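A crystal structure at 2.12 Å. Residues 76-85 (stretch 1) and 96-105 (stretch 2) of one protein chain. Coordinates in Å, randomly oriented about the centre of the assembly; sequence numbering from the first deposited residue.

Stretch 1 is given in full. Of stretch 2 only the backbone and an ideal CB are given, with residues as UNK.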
# COMPACT_ATOMS: atom_id res chain seq x y z
N ALA A 76 5.38 -11.46 -16.90
CA ALA A 76 6.52 -11.06 -17.72
C ALA A 76 7.49 -10.19 -16.92
O ALA A 76 8.71 -10.35 -17.01
CB ALA A 76 6.06 -10.33 -18.97
N LEU A 77 6.94 -9.28 -16.13
CA LEU A 77 7.74 -8.40 -15.29
C LEU A 77 8.54 -9.19 -14.25
O LEU A 77 9.72 -8.93 -14.04
CB LEU A 77 6.85 -7.37 -14.59
CG LEU A 77 7.50 -6.44 -13.56
CD1 LEU A 77 8.62 -5.62 -14.19
CD2 LEU A 77 6.45 -5.53 -12.94
N GLU A 78 7.89 -10.15 -13.61
CA GLU A 78 8.54 -10.96 -12.58
C GLU A 78 9.58 -11.91 -13.15
O GLU A 78 10.57 -12.22 -12.49
CB GLU A 78 7.50 -11.74 -11.77
CG GLU A 78 6.58 -10.86 -10.93
CD GLU A 78 5.87 -11.63 -9.83
OE1 GLU A 78 4.72 -12.07 -10.06
OE2 GLU A 78 6.45 -11.80 -8.74
N LYS A 79 9.37 -12.38 -14.38
CA LYS A 79 10.37 -13.24 -15.01
C LYS A 79 11.61 -12.43 -15.38
O LYS A 79 12.73 -12.94 -15.31
CB LYS A 79 9.79 -13.92 -16.25
CG LYS A 79 10.06 -15.41 -16.28
CD LYS A 79 9.62 -16.04 -14.97
CE LYS A 79 10.56 -17.14 -14.51
NZ LYS A 79 10.13 -17.73 -13.21
N THR A 80 11.41 -11.17 -15.76
CA THR A 80 12.53 -10.29 -16.05
C THR A 80 13.34 -10.01 -14.78
O THR A 80 14.57 -10.04 -14.80
CB THR A 80 12.06 -8.96 -16.66
OG1 THR A 80 11.36 -9.22 -17.88
CG2 THR A 80 13.25 -8.06 -16.96
N ILE A 81 12.63 -9.74 -13.69
CA ILE A 81 13.26 -9.49 -12.40
C ILE A 81 14.07 -10.71 -11.94
O ILE A 81 15.17 -10.56 -11.40
CB ILE A 81 12.21 -9.14 -11.33
CG1 ILE A 81 11.57 -7.79 -11.65
CG2 ILE A 81 12.83 -9.11 -9.94
CD1 ILE A 81 10.47 -7.39 -10.71
N PHE A 82 13.53 -11.90 -12.17
CA PHE A 82 14.21 -13.14 -11.82
C PHE A 82 15.56 -13.26 -12.55
O PHE A 82 16.56 -13.67 -11.95
CB PHE A 82 13.32 -14.35 -12.14
CG PHE A 82 13.91 -15.68 -11.74
CD1 PHE A 82 14.48 -15.85 -10.49
CD2 PHE A 82 13.88 -16.76 -12.61
CE1 PHE A 82 15.02 -17.07 -10.12
CE2 PHE A 82 14.41 -17.98 -12.25
CZ PHE A 82 14.98 -18.14 -11.00
N VAL A 83 15.58 -12.88 -13.82
CA VAL A 83 16.82 -12.88 -14.60
C VAL A 83 17.81 -11.86 -14.05
O VAL A 83 19.01 -12.14 -13.94
CB VAL A 83 16.56 -12.57 -16.09
CG1 VAL A 83 17.87 -12.58 -16.87
CG2 VAL A 83 15.58 -13.56 -16.69
N LEU A 84 17.31 -10.68 -13.69
CA LEU A 84 18.15 -9.59 -13.21
C LEU A 84 18.69 -9.84 -11.81
O LEU A 84 19.72 -9.27 -11.42
CB LEU A 84 17.38 -8.27 -13.25
CG LEU A 84 16.94 -7.77 -14.62
CD1 LEU A 84 16.01 -6.58 -14.48
CD2 LEU A 84 18.15 -7.40 -15.47
N GLU A 85 18.01 -10.69 -11.04
CA GLU A 85 18.42 -10.99 -9.67
C GLU A 85 19.38 -12.17 -9.62
O GLU A 85 20.19 -12.29 -8.70
CB GLU A 85 17.21 -11.26 -8.79
CG GLU A 85 16.40 -10.03 -8.44
CD GLU A 85 15.26 -10.33 -7.49
OE1 GLU A 85 14.94 -11.52 -7.30
OE2 GLU A 85 14.69 -9.37 -6.92
N UNK A 96 23.45 -8.41 -22.59
CA UNK A 96 22.08 -8.88 -22.52
C UNK A 96 21.44 -8.52 -21.18
O UNK A 96 20.22 -8.36 -21.10
CB UNK A 96 22.03 -10.39 -22.74
N UNK A 97 22.26 -8.39 -20.14
CA UNK A 97 21.75 -7.95 -18.85
C UNK A 97 21.22 -6.52 -18.94
O UNK A 97 20.14 -6.22 -18.44
CB UNK A 97 22.84 -8.05 -17.78
N UNK A 98 21.99 -5.65 -19.58
CA UNK A 98 21.62 -4.25 -19.73
C UNK A 98 20.34 -4.12 -20.55
O UNK A 98 19.50 -3.26 -20.28
CB UNK A 98 22.76 -3.46 -20.39
N UNK A 99 20.20 -4.97 -21.56
CA UNK A 99 18.98 -5.00 -22.37
C UNK A 99 17.80 -5.48 -21.54
O UNK A 99 16.68 -4.99 -21.69
CB UNK A 99 19.17 -5.90 -23.59
N UNK A 100 18.06 -6.44 -20.65
CA UNK A 100 17.03 -6.98 -19.79
C UNK A 100 16.55 -5.94 -18.78
O UNK A 100 15.37 -5.88 -18.43
CB UNK A 100 17.55 -8.22 -19.07
N UNK A 101 17.48 -5.11 -18.31
CA UNK A 101 17.14 -4.05 -17.39
C UNK A 101 16.29 -3.00 -18.10
O UNK A 101 15.32 -2.48 -17.54
CB UNK A 101 18.40 -3.42 -16.80
N UNK A 102 16.66 -2.70 -19.34
CA UNK A 102 15.89 -1.80 -20.17
C UNK A 102 14.47 -2.34 -20.37
O UNK A 102 13.49 -1.58 -20.33
CB UNK A 102 16.58 -1.59 -21.52
N UNK A 103 14.36 -3.65 -20.56
CA UNK A 103 13.08 -4.32 -20.71
C UNK A 103 12.25 -4.24 -19.43
O UNK A 103 11.04 -4.06 -19.47
CB UNK A 103 13.30 -5.78 -21.11
N UNK A 104 12.94 -4.36 -18.29
CA UNK A 104 12.30 -4.28 -16.98
C UNK A 104 11.60 -2.93 -16.77
O UNK A 104 10.48 -2.88 -16.27
CB UNK A 104 13.34 -4.51 -15.88
N UNK A 105 12.28 -1.85 -17.15
CA UNK A 105 11.71 -0.51 -17.03
C UNK A 105 10.42 -0.37 -17.82
O UNK A 105 9.42 0.15 -17.32
CB UNK A 105 12.72 0.54 -17.50

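Both stretches are helical, and their axes run roughly antiparallel at 148°, 9.5 Å apart at closest approach. Every position of stretch 2 has helical backbone angles, so what separates them is the direction of CA-to-CB and what stretch 1 offers there.

Position 96 has nothing of stretch 1 within 5.5 Å of its ideal CB. Stretch 1 sets no demand, and a polar residue is one of many that would do. It is Asn-96, which makes no contact here.

Position 97 points sideways, with its ideal CB 5.3 Å from Leu-84 CD2. A short side chain would leave that gap open. A long one could lie along the leucine and reach the backbone carbonyls at the end of stretch 1. Leucine, methionine or an aromatic would suit the apolar part; a donor at the tip would add a bond. The residue is Tyr-97. With chi1 at t, Leu-84 CD2 lies over one face of its ring, 3.6 Å from the ring centroid, a CH-pi contact. Tyr-97 OH donates a hydrogen bond to Leu-84 O at 2.7 Å, the one hydrogen bond between the stretches.

Positions 98 and 99 are free of stretch 1. The first points away and the second sideways. Polar or small residues fit both, and they are Glu-98 and Ala-99.

Position 100 points toward stretch 1. Its ideal CB is 3.7 Å from Leu-84 CD2, 4.8 Å from Thr-80 CG2 and 4.9 Å from Val-83 CG1. The surroundings are apolar at the base, with the hydroxyl of Thr-80 further along. An aliphatic residue would suit, as would a long chain whose polar end lies near the threonine. It is Lys-100. Its CB packs on Leu-84 CD2 at 3.7 Å and its CG lies 4.1 Å from Val-83 CG1. Lys-100 NZ ends 3.7 Å from Thr-80 OG1, a contact rather than a hydrogen bond, and meets a partner at 103.

Position 101 points sideways, its ideal CB 4.2 Å from Leu-84 CD2. It can border the leucine, and many residues would serve. His-101 helps wall in the Leu-84 side chain, along with Tyr-97, Lys-100 and position 104.

Position 102 points away and is unconstrained by stretch 1. Asn-102 makes no contact with stretch 1.

Position 103 points sideways, its ideal CB 4.7 Å from Thr-80 CG2. There is room for a polar chain. Glu-103 touches stretch 1 lightly and instead forms a salt bridge with Lys-100, NZ to OE1 3.1 Å, whose hydrogen bond is weak.

Position 104 points sideways. Its ideal CB is 3.7 Å from both Leu-84 CD1 and Thr-80 CG2, and 5.1 Å from Leu-77 CD1. These side chains and Ile-81 form a mostly apolar hollow, suited to leucine, methionine or an aromatic. It is Tyr-104, a knob in that hole. Its CD1 lies 3.7 Å from Leu-77 CD1 and 3.8 Å from Ile-81 CG1.

Position 105 points away. A charged residue is reasonable, and Lys-105 makes no contact with stretch 1.

Stretch 2 (96-105) NYEAKHNEYK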
# COMPACT_ATOMS: atom_id res chain seq x y z
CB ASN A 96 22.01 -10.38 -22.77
CG ASN A 96 22.28 -10.75 -24.21
OD1 ASN A 96 21.82 -10.07 -25.13
ND2 ASN A 96 23.02 -11.83 -24.42
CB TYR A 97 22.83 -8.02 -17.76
CG TYR A 97 22.29 -7.74 -16.38
CD1 TYR A 97 22.11 -6.44 -15.91
CD2 TYR A 97 21.94 -8.79 -15.54
CE1 TYR A 97 21.60 -6.19 -14.65
CE2 TYR A 97 21.43 -8.55 -14.27
CZ TYR A 97 21.26 -7.26 -13.84
OH TYR A 97 20.75 -7.02 -12.58
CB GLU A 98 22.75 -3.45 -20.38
CG GLU A 98 24.00 -3.35 -19.50
CD GLU A 98 25.18 -2.73 -20.23
OE1 GLU A 98 25.09 -2.51 -21.45
OE2 GLU A 98 26.21 -2.46 -19.57
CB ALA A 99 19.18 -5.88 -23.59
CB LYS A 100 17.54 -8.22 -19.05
CG LYS A 100 16.56 -9.38 -19.05
CD LYS A 100 16.40 -9.95 -20.45
CE LYS A 100 15.31 -11.01 -20.51
NZ LYS A 100 13.99 -10.45 -20.13
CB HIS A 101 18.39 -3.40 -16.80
CG HIS A 101 18.09 -2.36 -15.77
ND1 HIS A 101 17.86 -2.66 -14.44
CD2 HIS A 101 17.97 -1.01 -15.87
CE1 HIS A 101 17.62 -1.55 -13.77
NE2 HIS A 101 17.68 -0.53 -14.61
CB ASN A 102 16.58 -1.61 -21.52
CG ASN A 102 15.97 -0.49 -22.34
OD1 ASN A 102 16.30 0.68 -22.15
ND2 ASN A 102 15.09 -0.85 -23.26
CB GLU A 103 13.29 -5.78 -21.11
CG GLU A 103 12.03 -6.53 -21.47
CD GLU A 103 12.32 -7.91 -22.05
OE1 GLU A 103 13.51 -8.21 -22.29
OE2 GLU A 103 11.36 -8.68 -22.28
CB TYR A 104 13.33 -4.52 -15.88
CG TYR A 104 12.96 -3.92 -14.54
CD1 TYR A 104 12.08 -4.57 -13.68
CD2 TYR A 104 13.49 -2.70 -14.13
CE1 TYR A 104 11.74 -4.02 -12.46
CE2 TYR A 104 13.16 -2.15 -12.91
CZ TYR A 104 12.28 -2.81 -12.08
OH TYR A 104 11.95 -2.26 -10.87
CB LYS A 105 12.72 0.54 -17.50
CG LYS A 105 13.96 0.66 -16.64
CD LYS A 105 14.99 1.55 -17.32
CE LYS A 105 16.15 1.89 -16.39
NZ LYS A 105 17.20 2.69 -17.08
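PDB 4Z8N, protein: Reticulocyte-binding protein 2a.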